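Local coordinates for protein 6-phospho-alpha-glucosidase (Merdibacter massiliensis, PDB 6VC6) that probably hydrolyses 6-phospho-alpha-glucosides, as a family 4 glycosidase that binds NAD and manganese, releasing glucose 6-phosphate, at residues M92-L103 with A428-M436; M116-I127 with S390-Y399. One frame throughout, in Å; residues are numbered along the deposited sequence.

Interaction 1: residues M92-L103 with A428-M436. With G6P (6-O-phosphono-alpha-D-glucopyranose), chain F.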
loop_
_atom_site.group_PDB
_atom_site.type_symbol
_atom_site.label_atom_id
_atom_site.label_comp_id
_atom_site.label_asym_id
_atom_site.label_seq_id
_atom_site.Cartn_x
_atom_site.Cartn_y
_atom_site.Cartn_z
HETATM N N MSE A 92 -16.349 -4.117 -3.649
HETATM C CA MSE A 92 -16.474 -2.667 -3.557
HETATM C C MSE A 92 -15.388 -1.967 -4.372
HETATM O O MSE A 92 -15.586 -0.848 -4.846
HETATM C CB MSE A 92 -16.425 -2.208 -2.098
HETATM C CG MSE A 92 -17.707 -2.483 -1.323
HETATM SE SE MSE A 92 -19.322 -1.858 -2.236
HETATM C CE MSE A 92 -18.851 0.023 -2.455
ATOM N N ARG A 93 -14.237 -2.627 -4.532
ATOM C CA ARG A 93 -13.231 -2.123 -5.462
ATOM C C ARG A 93 -13.771 -2.120 -6.886
ATOM O O ARG A 93 -13.464 -1.219 -7.676
ATOM C CB ARG A 93 -11.955 -2.962 -5.373
ATOM C CG ARG A 93 -10.853 -2.515 -6.327
ATOM C CD ARG A 93 -9.651 -3.448 -6.285
ATOM N NE ARG A 93 -8.564 -2.975 -7.139
ATOM C CZ ARG A 93 -7.382 -3.573 -7.247
ATOM N NH1 ARG A 93 -7.127 -4.674 -6.553
ATOM N NH2 ARG A 93 -6.452 -3.070 -8.049
ATOM N N ARG A 94 -14.581 -3.123 -7.226
ATOM C CA ARG A 94 -15.235 -3.157 -8.529
ATOM C C ARG A 94 -16.147 -1.949 -8.713
ATOM O O ARG A 94 -16.141 -1.306 -9.769
ATOM C CB ARG A 94 -16.022 -4.460 -8.673
ATOM C CG ARG A 94 -16.424 -4.811 -10.093
ATOM C CD ARG A 94 -17.127 -6.159 -10.128
ATOM N NE ARG A 94 -17.344 -6.632 -11.490
ATOM C CZ ARG A 94 -18.412 -6.332 -12.223
ATOM N NH1 ARG A 94 -19.365 -5.557 -11.722
ATOM N NH2 ARG A 94 -18.528 -6.808 -13.455
ATOM N N GLU A 95 -16.937 -1.625 -7.685
ATOM C CA GLU A 95 -17.823 -0.468 -7.765
ATOM C C GLU A 95 -17.032 0.830 -7.858
ATOM O O GLU A 95 -17.439 1.762 -8.559
ATOM C CB GLU A 95 -18.760 -0.440 -6.557
ATOM C CG GLU A 95 -19.681 -1.644 -6.449
ATOM C CD GLU A 95 -20.853 -1.571 -7.409
ATOM O OE1 GLU A 95 -21.176 -0.457 -7.872
ATOM O OE2 GLU A 95 -21.455 -2.626 -7.697
ATOM N N ASP A 96 -15.900 0.911 -7.150
ATOM C CA ASP A 96 -15.045 2.088 -7.249
ATOM C C ASP A 96 -14.567 2.301 -8.680
ATOM O O ASP A 96 -14.579 3.428 -9.189
ATOM C CB ASP A 96 -13.844 1.949 -6.312
ATOM C CG ASP A 96 -14.240 1.930 -4.847
ATOM O OD1 ASP A 96 -15.344 2.410 -4.516
ATOM O OD2 ASP A 96 -13.440 1.432 -4.028
ATOM N N GLU A 97 -14.148 1.225 -9.347
ATOM C CA GLU A 97 -13.580 1.353 -10.683
ATOM C C GLU A 97 -14.661 1.525 -11.743
ATOM O O GLU A 97 -14.515 2.354 -12.648
ATOM C CB GLU A 97 -12.710 0.133 -10.991
ATOM C CG GLU A 97 -11.352 0.138 -10.300
ATOM C CD GLU A 97 -10.730 -1.245 -10.267
ATOM O OE1 GLU A 97 -11.387 -2.194 -10.740
ATOM O OE2 GLU A 97 -9.590 -1.391 -9.775
ATOM N N HIS A 98 -15.752 0.761 -11.644
ATOM C CA HIS A 98 -16.779 0.793 -12.682
ATOM C C HIS A 98 -17.478 2.146 -12.729
ATOM O O HIS A 98 -17.626 2.745 -13.802
ATOM C CB HIS A 98 -17.797 -0.325 -12.450
ATOM C CG HIS A 98 -17.413 -1.633 -13.069
ATOM N ND1 HIS A 98 -18.150 -2.228 -14.071
ATOM C CD2 HIS A 98 -16.368 -2.459 -12.829
ATOM C CE1 HIS A 98 -17.574 -3.366 -14.421
ATOM N NE2 HIS A 98 -16.491 -3.529 -13.682
ATOM N N ILE A 99 -17.909 2.645 -11.571
ATOM C CA ILE A 99 -18.721 3.858 -11.537
ATOM C C ILE A 99 -17.913 5.066 -11.995
ATOM O O ILE A 99 -18.427 5.937 -12.708
ATOM C CB ILE A 99 -19.312 4.055 -10.129
ATOM C CG1 ILE A 99 -20.276 2.910 -9.804
ATOM C CG2 ILE A 99 -20.014 5.400 -10.021
ATOM C CD1 ILE A 99 -20.676 2.825 -8.348
ATOM N N SER A 100 -16.639 5.137 -11.603
ATOM C CA SER A 100 -15.790 6.238 -12.055
ATOM C C SER A 100 -15.625 6.215 -13.570
ATOM O O SER A 100 -15.778 7.244 -14.240
ATOM C CB SER A 100 -14.428 6.168 -11.364
ATOM O OG SER A 100 -14.558 6.269 -9.956
ATOM N N LEU A 101 -15.319 5.041 -14.128
ATOM C CA LEU A 101 -15.112 4.940 -15.569
ATOM C C LEU A 101 -16.409 5.162 -16.335
ATOM O O LEU A 101 -16.405 5.779 -17.407
ATOM C CB LEU A 101 -14.506 3.580 -15.916
ATOM C CG LEU A 101 -13.058 3.373 -15.469
ATOM C CD1 LEU A 101 -12.691 1.897 -15.491
ATOM C CD2 LEU A 101 -12.109 4.178 -16.343
ATOM N N HIS A 102 -17.532 4.671 -15.801
ATOM C CA HIS A 102 -18.819 4.897 -16.447
ATOM C C HIS A 102 -19.207 6.370 -16.453
ATOM O O HIS A 102 -20.040 6.777 -17.270
ATOM C CB HIS A 102 -19.911 4.077 -15.756
ATOM C CG HIS A 102 -19.858 2.612 -16.065
ATOM N ND1 HIS A 102 -19.728 2.125 -17.347
ATOM C CD2 HIS A 102 -19.925 1.527 -15.256
ATOM C CE1 HIS A 102 -19.713 0.804 -17.315
ATOM N NE2 HIS A 102 -19.829 0.417 -16.057
ATOM N N LEU A 103 -18.623 7.176 -15.567
ATOM C CA LEU A 103 -18.934 8.595 -15.475
ATOM C C LEU A 103 -17.838 9.479 -16.057
ATOM O O LEU A 103 -17.864 10.697 -15.852
ATOM C CB LEU A 103 -19.209 8.978 -14.019
ATOM C CG LEU A 103 -20.524 8.439 -13.451
ATOM C CD1 LEU A 103 -20.623 8.707 -11.957
ATOM C CD2 LEU A 103 -21.714 9.039 -14.189
ATOM N N ALA A 428 -23.145 9.381 -6.609
ATOM C CA ALA A 428 -23.195 7.967 -6.966
ATOM C C ALA A 428 -22.455 7.104 -5.952
ATOM O O ALA A 428 -22.865 5.968 -5.693
ATOM C CB ALA A 428 -22.618 7.757 -8.365
HETATM N N MSE A 429 -21.378 7.621 -5.368
HETATM C CA MSE A 429 -20.591 6.873 -4.394
HETATM C C MSE A 429 -21.336 6.732 -3.071
HETATM O O MSE A 429 -21.278 5.686 -2.423
HETATM C CB MSE A 429 -19.240 7.554 -4.159
HETATM C CG MSE A 429 -18.388 7.717 -5.407
HETATM SE SE MSE A 429 -17.208 6.216 -5.765
HETATM C CE MSE A 429 -18.450 5.084 -6.730
ATOM N N ILE A 430 -22.034 7.800 -2.677
ATOM C CA ILE A 430 -22.773 7.794 -1.416
ATOM C C ILE A 430 -23.819 6.687 -1.412
ATOM O O ILE A 430 -24.054 6.036 -0.385
ATOM C CB ILE A 430 -23.407 9.178 -1.168
ATOM C CG1 ILE A 430 -22.333 10.204 -0.806
ATOM C CG2 ILE A 430 -24.464 9.107 -0.071
ATOM C CD1 ILE A 430 -22.860 11.617 -0.681
ATOM N N GLU A 431 -24.444 6.437 -2.564
ATOM C CA GLU A 431 -25.521 5.455 -2.630
ATOM C C GLU A 431 -24.991 4.034 -2.464
ATOM O O GLU A 431 -25.518 3.255 -1.662
ATOM C CB GLU A 431 -26.277 5.600 -3.952
ATOM C CG GLU A 431 -27.751 5.224 -3.882
ATOM C CD GLU A 431 -28.574 6.211 -3.074
ATOM O OE1 GLU A 431 -29.689 5.841 -2.646
ATOM O OE2 GLU A 431 -28.110 7.350 -2.856
ATOM N N VAL A 432 -23.946 3.677 -3.215
ATOM C CA VAL A 432 -23.431 2.312 -3.159
ATOM C C VAL A 432 -22.642 2.048 -1.883
ATOM O O VAL A 432 -22.523 0.892 -1.464
ATOM C CB VAL A 432 -22.565 2.008 -4.396
ATOM C CG1 VAL A 432 -23.445 1.736 -5.607
ATOM C CG2 VAL A 432 -21.604 3.153 -4.669
ATOM N N ASN A 433 -22.095 3.089 -1.253
ATOM C CA ASN A 433 -21.352 2.960 -0.004
ATOM C C ASN A 433 -22.220 3.256 1.214
ATOM O O ASN A 433 -21.729 3.821 2.198
ATOM C CB ASN A 433 -20.134 3.885 -0.013
ATOM C CG ASN A 433 -19.021 3.379 -0.906
ATOM O OD1 ASN A 433 -18.189 2.578 -0.484
ATOM N ND2 ASN A 433 -18.993 3.855 -2.145
ATOM N N LYS A 434 -23.497 2.867 1.172
ATOM C CA LYS A 434 -24.469 3.356 2.148
ATOM C C LYS A 434 -24.074 2.994 3.576
ATOM O O LYS A 434 -24.080 3.850 4.467
ATOM C CB LYS A 434 -25.857 2.808 1.825
ATOM C CG LYS A 434 -26.985 3.616 2.443
ATOM C CD LYS A 434 -27.555 4.603 1.444
ATOM C CE LYS A 434 -28.725 3.986 0.705
ATOM N NZ LYS A 434 -28.899 4.576 -0.641
ATOM N N GLY A 435 -23.738 1.731 3.816
ATOM C CA GLY A 435 -23.446 1.298 5.169
ATOM C C GLY A 435 -21.970 1.164 5.484
ATOM O O GLY A 435 -21.599 0.496 6.455
HETATM N N MSE A 436 -21.118 1.798 4.685
HETATM C CA MSE A 436 -19.675 1.642 4.845
HETATM C C MSE A 436 -18.945 2.978 4.965
HETATM O O MSE A 436 -17.772 3.022 5.337
HETATM C CB MSE A 436 -19.103 0.844 3.673
HETATM C CG MSE A 436 -19.587 -0.596 3.614
HETATM SE SE MSE A 436 -19.477 -1.355 1.821
HETATM C CE MSE A 436 -21.046 -0.514 1.038
HETATM C C1 G6P F . 0.917 -1.547 -6.216
HETATM C C2 G6P F . 0.746 -0.758 -4.911
HETATM C C3 G6P F . -0.362 -1.268 -4.007
HETATM C C4 G6P F . -1.558 -1.631 -4.855
HETATM C C5 G6P F . -1.172 -2.841 -5.685
HETATM C C6 G6P F . -2.305 -3.180 -6.645
HETATM O O1 G6P F . 2.265 -2.025 -6.311
HETATM O O2 G6P F . 1.983 -0.770 -4.186
HETATM O O3 G6P F . -0.727 -0.274 -3.045
HETATM O O4 G6P F . -2.663 -1.955 -4.006
HETATM O O5 G6P F . 0.002 -2.631 -6.479
HETATM O O6 G6P F . -2.228 -4.563 -6.973
HETATM P P G6P F . -3.453 -5.293 -7.716
HETATM O O1P G6P F . -4.373 -5.655 -6.574
HETATM O O2P G6P F . -4.005 -4.249 -8.657
HETATM O O3P G6P F . -2.805 -6.463 -8.416
#
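The methyl CE of M92 lies over one face of the N433 carboxamide, off its centre, 3.3 Å from N433 OD1. The guanidinium of R93 takes the G6P phosphate at its edge, with the phosphorus in plane. R93 NH1 donates to G6P O1P at 2.9 Å and R93 NH2 to G6P O2P at 2.8 Å, both nearly straight at 167°. With CG anti to the backbone N (chi1 179°) and the chain extended to NE, R93 reaches the phosphate; NE forms a salt bridge with E97 OE2, met from above the carboxylate plane. A leucine in place of R93 would probably leave two phosphate oxygens short of a donor each and E97 OE2 without its ion-pair mate. R93 points into the sugar-phosphate pocket of this family 4 glycosidase; on a side turned away from it, helix 92-102 packs nearly antiparallel (154°) on helix 428-432. I99 is the apolar centre of the contact: I99 CD1 lies 3.6 Å from CE of the selenomethionine M429 and 3.8 Å from V432 CG2, while I99 CG2 rests on A428 CB. The bent chain of M429 runs alongside I99 in the reverse sense. Selenomethionines M92 and M436 meet tip to tip, M92 SE 3.9 Å from M436 CE. N433 ND2 turns back to M429 O at 2.9 Å, while N433 OD1 takes a hydrogen bond from R121, the salt-bridge partner of D96.

Interaction 2: residues M116-I127 with S390-Y399. With NAD (nicotinamide-adenine-dinucleotide), chain G.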
loop_
_atom_site.group_PDB
_atom_site.type_symbol
_atom_site.label_atom_id
_atom_site.label_comp_id
_atom_site.label_asym_id
_atom_site.label_seq_id
_atom_site.Cartn_x
_atom_site.Cartn_y
_atom_site.Cartn_z
HETATM N N MSE A 116 -10.540 7.589 -3.264
HETATM C CA MSE A 116 -11.111 8.360 -2.169
HETATM C C MSE A 116 -12.349 7.671 -1.604
HETATM O O MSE A 116 -12.635 7.772 -0.411
HETATM C CB MSE A 116 -11.444 9.777 -2.632
HETATM C CG MSE A 116 -10.210 10.645 -2.841
HETATM SE SE MSE A 116 -10.623 12.481 -3.341
HETATM C CE MSE A 116 -11.047 12.188 -5.220
ATOM N N ALA A 117 -13.085 6.971 -2.469
ATOM C CA ALA A 117 -14.191 6.146 -1.993
ATOM C C ALA A 117 -13.674 4.991 -1.147
ATOM O O ALA A 117 -14.201 4.714 -0.063
ATOM C CB ALA A 117 -15.005 5.626 -3.175
ATOM N N TYR A 118 -12.643 4.299 -1.638
ATOM C CA TYR A 118 -11.963 3.296 -0.830
ATOM C C TYR A 118 -11.366 3.914 0.428
ATOM O O TYR A 118 -11.341 3.274 1.485
ATOM C CB TYR A 118 -10.880 2.612 -1.670
ATOM C CG TYR A 118 -10.168 1.457 -0.998
ATOM C CD1 TYR A 118 -10.800 0.688 -0.027
ATOM C CD2 TYR A 118 -8.864 1.130 -1.346
ATOM C CE1 TYR A 118 -10.145 -0.367 0.584
ATOM C CE2 TYR A 118 -8.204 0.076 -0.742
ATOM C CZ TYR A 118 -8.848 -0.669 0.222
ATOM O OH TYR A 118 -8.191 -1.717 0.824
ATOM N N GLY A 119 -10.898 5.162 0.339
ATOM C CA GLY A 119 -10.323 5.812 1.505
ATOM C C GLY A 119 -11.335 6.044 2.610
ATOM O O GLY A 119 -11.029 5.861 3.792
ATOM N N LEU A 120 -12.554 6.447 2.244
ATOM C CA LEU A 120 -13.582 6.682 3.252
ATOM C C LEU A 120 -13.987 5.385 3.941
ATOM O O LEU A 120 -14.248 5.374 5.150
ATOM C CB LEU A 120 -14.795 7.361 2.616
ATOM C CG LEU A 120 -14.653 8.864 2.364
ATOM C CD1 LEU A 120 -15.966 9.458 1.875
ATOM C CD2 LEU A 120 -14.170 9.577 3.619
ATOM N N ARG A 121 -14.044 4.283 3.191
ATOM C CA ARG A 121 -14.316 2.987 3.806
ATOM C C ARG A 121 -13.182 2.573 4.734
ATOM O O ARG A 121 -13.424 2.024 5.815
ATOM C CB ARG A 121 -14.533 1.924 2.728
ATOM C CG ARG A 121 -15.821 2.077 1.942
ATOM C CD ARG A 121 -16.158 0.798 1.187
ATOM N NE ARG A 121 -15.081 0.383 0.291
ATOM C CZ ARG A 121 -14.882 0.886 -0.924
ATOM N NH1 ARG A 121 -15.686 1.830 -1.395
ATOM N NH2 ARG A 121 -13.877 0.445 -1.669
ATOM N N SER A 122 -11.937 2.832 4.328
ATOM C CA SER A 122 -10.796 2.428 5.142
ATOM C C SER A 122 -10.691 3.268 6.408
ATOM O O SER A 122 -10.322 2.751 7.468
ATOM C CB SER A 122 -9.510 2.520 4.322
ATOM O OG SER A 122 -9.502 1.554 3.286
ATOM N N CYS A 123 -11.012 4.562 6.320
ATOM C CA CYS A 123 -10.980 5.415 7.507
ATOM C C CYS A 123 -11.874 4.864 8.610
ATOM O O CYS A 123 -11.481 4.830 9.782
ATOM C CB CYS A 123 -11.403 6.840 7.148
ATOM S SG CYS A 123 -10.178 7.792 6.231
ATOM N N VAL A 124 -13.080 4.423 8.249
ATOM C CA VAL A 124 -14.017 3.904 9.240
ATOM C C VAL A 124 -13.492 2.607 9.847
ATOM O O VAL A 124 -13.470 2.439 11.071
ATOM C CB VAL A 124 -15.406 3.708 8.606
ATOM C CG1 VAL A 124 -16.330 2.964 9.559
ATOM C CG2 VAL A 124 -16.004 5.050 8.211
ATOM N N ASP A 125 -13.050 1.676 8.998
ATOM C CA ASP A 125 -12.686 0.348 9.479
ATOM C C ASP A 125 -11.299 0.313 10.113
ATOM O O ASP A 125 -11.068 -0.487 11.027
ATOM C CB ASP A 125 -12.766 -0.663 8.333
ATOM C CG ASP A 125 -14.191 -1.091 8.031
ATOM O OD1 ASP A 125 -15.131 -0.399 8.475
ATOM O OD2 ASP A 125 -14.370 -2.121 7.347
HETATM N N MSE A 126 -10.369 1.128 9.643
HETATM C CA MSE A 126 -9.039 1.162 10.222
HETATM C C MSE A 126 -9.044 1.752 11.619
HETATM O O MSE A 126 -8.408 1.186 12.496
HETATM C CB MSE A 126 -8.043 1.923 9.364
HETATM C CG MSE A 126 -7.526 1.173 8.145
HETATM SE SE MSE A 126 -6.445 -0.400 8.547
HETATM C CE MSE A 126 -5.022 0.421 9.576
ATOM N N ILE A 127 -9.736 2.861 11.837
ATOM C CA ILE A 127 -9.815 3.490 13.152
ATOM C C ILE A 127 -10.544 2.582 14.136
ATOM O O ILE A 127 -10.164 2.480 15.310
ATOM C CB ILE A 127 -10.483 4.873 13.035
ATOM C CG1 ILE A 127 -9.529 5.855 12.350
ATOM C CG2 ILE A 127 -10.910 5.392 14.400
ATOM C CD1 ILE A 127 -10.137 7.201 12.055
ATOM N N SER A 390 -6.264 17.589 -1.192
ATOM C CA SER A 390 -7.444 16.779 -1.475
ATOM C C SER A 390 -7.596 15.656 -0.457
ATOM O O SER A 390 -8.711 15.353 -0.017
ATOM C CB SER A 390 -7.365 16.215 -2.894
ATOM O OG SER A 390 -8.478 15.388 -3.179
ATOM N N GLU A 391 -6.484 15.030 -0.067
ATOM C CA GLU A 391 -6.547 13.962 0.926
ATOM C C GLU A 391 -6.967 14.497 2.289
ATOM O O GLU A 391 -7.778 13.872 2.983
ATOM C CB GLU A 391 -5.197 13.253 1.021
ATOM C CG GLU A 391 -4.711 12.653 -0.289
ATOM C CD GLU A 391 -3.307 12.091 -0.180
ATOM O OE1 GLU A 391 -2.646 12.339 0.850
ATOM O OE2 GLU A 391 -2.862 11.403 -1.124
ATOM N N LYS A 392 -6.431 15.651 2.689
ATOM C CA LYS A 392 -6.776 16.206 3.994
ATOM C C LYS A 392 -8.216 16.702 4.032
ATOM O O LYS A 392 -8.855 16.663 5.089
ATOM C CB LYS A 392 -5.810 17.333 4.358
ATOM C CG LYS A 392 -4.440 16.840 4.797
ATOM C CD LYS A 392 -3.461 17.989 4.963
ATOM C CE LYS A 392 -2.159 17.511 5.587
ATOM N NZ LYS A 392 -2.363 16.989 6.967
ATOM N N LEU A 393 -8.742 17.171 2.898
ATOM C CA LEU A 393 -10.150 17.547 2.848
ATOM C C LEU A 393 -11.057 16.326 2.926
ATOM O O LEU A 393 -12.180 16.421 3.433
ATOM C CB LEU A 393 -10.439 18.342 1.574
ATOM C CG LEU A 393 -9.904 19.775 1.523
ATOM C CD1 LEU A 393 -9.856 20.277 0.089
ATOM C CD2 LEU A 393 -10.744 20.698 2.392
ATOM N N LEU A 394 -10.590 15.174 2.437
ATOM C CA LEU A 394 -11.414 13.970 2.468
ATOM C C LEU A 394 -11.607 13.470 3.895
ATOM O O LEU A 394 -12.738 13.209 4.324
ATOM C CB LEU A 394 -10.789 12.880 1.598
ATOM C CG LEU A 394 -11.619 11.600 1.493
ATOM C CD1 LEU A 394 -12.884 11.845 0.679
ATOM C CD2 LEU A 394 -10.800 10.470 0.895
ATOM N N VAL A 395 -10.514 13.325 4.649
ATOM C CA VAL A 395 -10.645 12.906 6.038
ATOM C C VAL A 395 -11.247 14.014 6.891
ATOM O O VAL A 395 -11.720 13.747 8.002
ATOM C CB VAL A 395 -9.288 12.444 6.603
ATOM C CG1 VAL A 395 -8.580 11.538 5.605
ATOM C CG2 VAL A 395 -8.427 13.634 6.950
ATOM N N ASP A 396 -11.237 15.258 6.402
ATOM C CA ASP A 396 -12.047 16.299 7.025
ATOM C C ASP A 396 -13.525 15.941 6.961
ATOM O O ASP A 396 -14.258 16.106 7.944
ATOM C CB ASP A 396 -11.799 17.644 6.341
ATOM C CG ASP A 396 -10.670 18.428 6.976
ATOM O OD1 ASP A 396 -10.056 17.921 7.937
ATOM O OD2 ASP A 396 -10.399 19.555 6.512
ATOM N N ALA A 397 -13.979 15.446 5.806
ATOM C CA ALA A 397 -15.369 15.025 5.667
ATOM C C ALA A 397 -15.687 13.841 6.567
ATOM O O ALA A 397 -16.820 13.715 7.047
ATOM C CB ALA A 397 -15.668 14.678 4.210
ATOM N N TYR A 398 -14.709 12.964 6.803
ATOM C CA TYR A 398 -14.930 11.835 7.701
ATOM C C TYR A 398 -15.150 12.309 9.132
ATOM O O TYR A 398 -16.064 11.839 9.821
ATOM C CB TYR A 398 -13.746 10.869 7.633
ATOM C CG TYR A 398 -13.675 9.921 8.809
ATOM C CD1 TYR A 398 -14.498 8.806 8.876
ATOM C CD2 TYR A 398 -12.787 10.143 9.855
ATOM C CE1 TYR A 398 -14.441 7.937 9.949
ATOM C CE2 TYR A 398 -12.723 9.281 10.932
ATOM C CZ TYR A 398 -13.551 8.179 10.973
ATOM O OH TYR A 398 -13.491 7.316 12.043
ATOM N N TYR A 399 -14.322 13.246 9.597
ATOM C CA TYR A 399 -14.408 13.699 10.981
ATOM C C TYR A 399 -15.574 14.652 11.208
ATOM O O TYR A 399 -16.166 14.649 12.293
ATOM C CB TYR A 399 -13.099 14.373 11.395
ATOM C CG TYR A 399 -12.035 13.407 11.861
ATOM C CD1 TYR A 399 -12.113 12.809 13.111
ATOM C CD2 TYR A 399 -10.953 13.092 11.049
ATOM C CE1 TYR A 399 -11.143 11.924 13.541
ATOM C CE2 TYR A 399 -9.978 12.209 11.471
ATOM C CZ TYR A 399 -10.078 11.628 12.717
ATOM O OH TYR A 399 -9.110 10.749 13.139
HETATM P PA NAD G . -8.744 -9.142 -0.331
HETATM O O1A NAD G . -8.287 -10.405 -1.021
HETATM O O2A NAD G . -10.182 -8.699 -0.445
HETATM O O5B NAD G . -8.380 -9.254 1.231
HETATM C C5B NAD G . -8.975 -8.374 2.178
HETATM C C4B NAD G . -9.296 -9.141 3.450
HETATM O O4B NAD G . -9.478 -8.229 4.535
HETATM C C3B NAD G . -10.589 -9.924 3.290
HETATM O O3B NAD G . -10.372 -11.285 3.669
HETATM C C2B NAD G . -11.564 -9.281 4.252
HETATM O O2B NAD G . -12.377 -10.271 4.885
HETATM C C1B NAD G . -10.658 -8.589 5.255
HETATM N N9A NAD G . -11.309 -7.401 5.859
HETATM C C8A NAD G . -12.049 -6.471 5.227
HETATM N N7A NAD G . -12.495 -5.529 6.099
HETATM C C5A NAD G . -12.037 -5.861 7.321
HETATM C C6A NAD G . -12.133 -5.304 8.692
HETATM N N6A NAD G . -12.828 -4.169 8.942
HETATM N N1A NAD G . -11.502 -5.969 9.687
HETATM C C2A NAD G . -10.807 -7.099 9.457
HETATM N N3A NAD G . -10.680 -7.658 8.242
HETATM C C4A NAD G . -11.262 -7.098 7.156
HETATM O O3 NAD G . -7.803 -7.918 -0.789
HETATM P PN NAD G . -6.317 -8.134 -1.366
HETATM O O1N NAD G . -6.357 -7.941 -2.864
HETATM O O2N NAD G . -5.715 -9.383 -0.768
HETATM O O5D NAD G . -5.588 -6.858 -0.716
HETATM C C5D NAD G . -5.180 -6.884 0.649
HETATM C C4D NAD G . -4.835 -5.465 1.073
HETATM O O4D NAD G . -3.432 -5.236 0.921
HETATM C C3D NAD G . -5.550 -4.454 0.188
HETATM O O3D NAD G . -6.143 -3.450 1.014
HETATM C C2D NAD G . -4.452 -3.819 -0.633
HETATM O O2D NAD G . -4.737 -2.446 -0.904
HETATM C C1D NAD G . -3.255 -3.970 0.286
HETATM N N1N NAD G . -1.984 -3.875 -0.427
HETATM C C2N NAD G . -1.217 -2.820 -0.153
HETATM C C3N NAD G . 0.005 -2.642 -0.775
HETATM C C7N NAD G . 0.825 -1.435 -0.431
HETATM O O7N NAD G . 1.778 -1.137 -1.131
HETATM N N7N NAD G . 0.477 -0.712 0.633
HETATM C C4N NAD G . 0.443 -3.588 -1.692
HETATM C C5N NAD G . -0.376 -4.679 -1.967
HETATM C C6N NAD G . -1.596 -4.806 -1.308
HETATM O O HOH W 1 -14.572 4.055 12.702
#
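Helix 116-127 and helix 390-399 run in broadly the same direction and cross at -49°, with axes 10.2 Å apart at closest approach; the CA atoms of L120 and Y398 come within 6.9 Å. The pair joins the Rossmann-like, NAD-binding part of the family 4 glycosidase fold to a long helix of the C-terminal part, and its centre is a knob-into-hole packing in which Y398 fills the hollow between L120, C123, V124 and I127. A chi1 of 162°, placing CG opposite the backbone N, carries the Y398 ring to helix 116-127. C123 CB makes a CH-pi contact with one ring face, 4.2 Å from the Y398 centroid and 14° off the normal; C123 SG stands farther above the same ring. V124 CG2 comes to the ring edge, 3.7 Å from Y398 CE1. At the phenol end, I127 CD1 lies 3.4 Å from Y398 OH and also touches the hydroxyl of Y399, whose polar partner is E159. The edge of the Y398 ring is set against one face of the Y399 ring. Nearly as much of L394 as of Y398 is buried against helix 116-127. L394 CD2 lies 3.5 Å from M116 O and also packs on M116 CB, over G119, where a side chain would come close to that methyl; L394 CD1 lies 3.9 Å from L120 CG. Selenium of M116 reaches S390 OG, itself hydrogen-bonded to A409 O. V395 CG1 packs on C123 SG. Facing away from this contact, helix 116-127 also serves the cofactor: the Y118 ring has NAD O3D at its edge, in plane, and D125 OD2 accepts a hydrogen bond from the adenine amine N6A of NAD at 3.0 Å.

In the fold
From the N terminus, the chain passes through the first strands of the mixed sheet into helix 89-102 and, after a loop, into the next helix, 113-136; these carry the first halves of interactions 1 and 2. It closes interaction 2 on reaching helix 378-400, after the rest of the sheet and the intervening helices, and interaction 1 only at helix 419-432, near the C terminus. The 116-127/390-399 loop is therefore nested inside the 92-103/428-436 loop. Two consecutive helices of the nucleotide-binding half are thus held by two late helices. The contacts adjoin, their centres about 15 Å apart, and A117 of interaction 2 packs against both D96 and M429 of interaction 1.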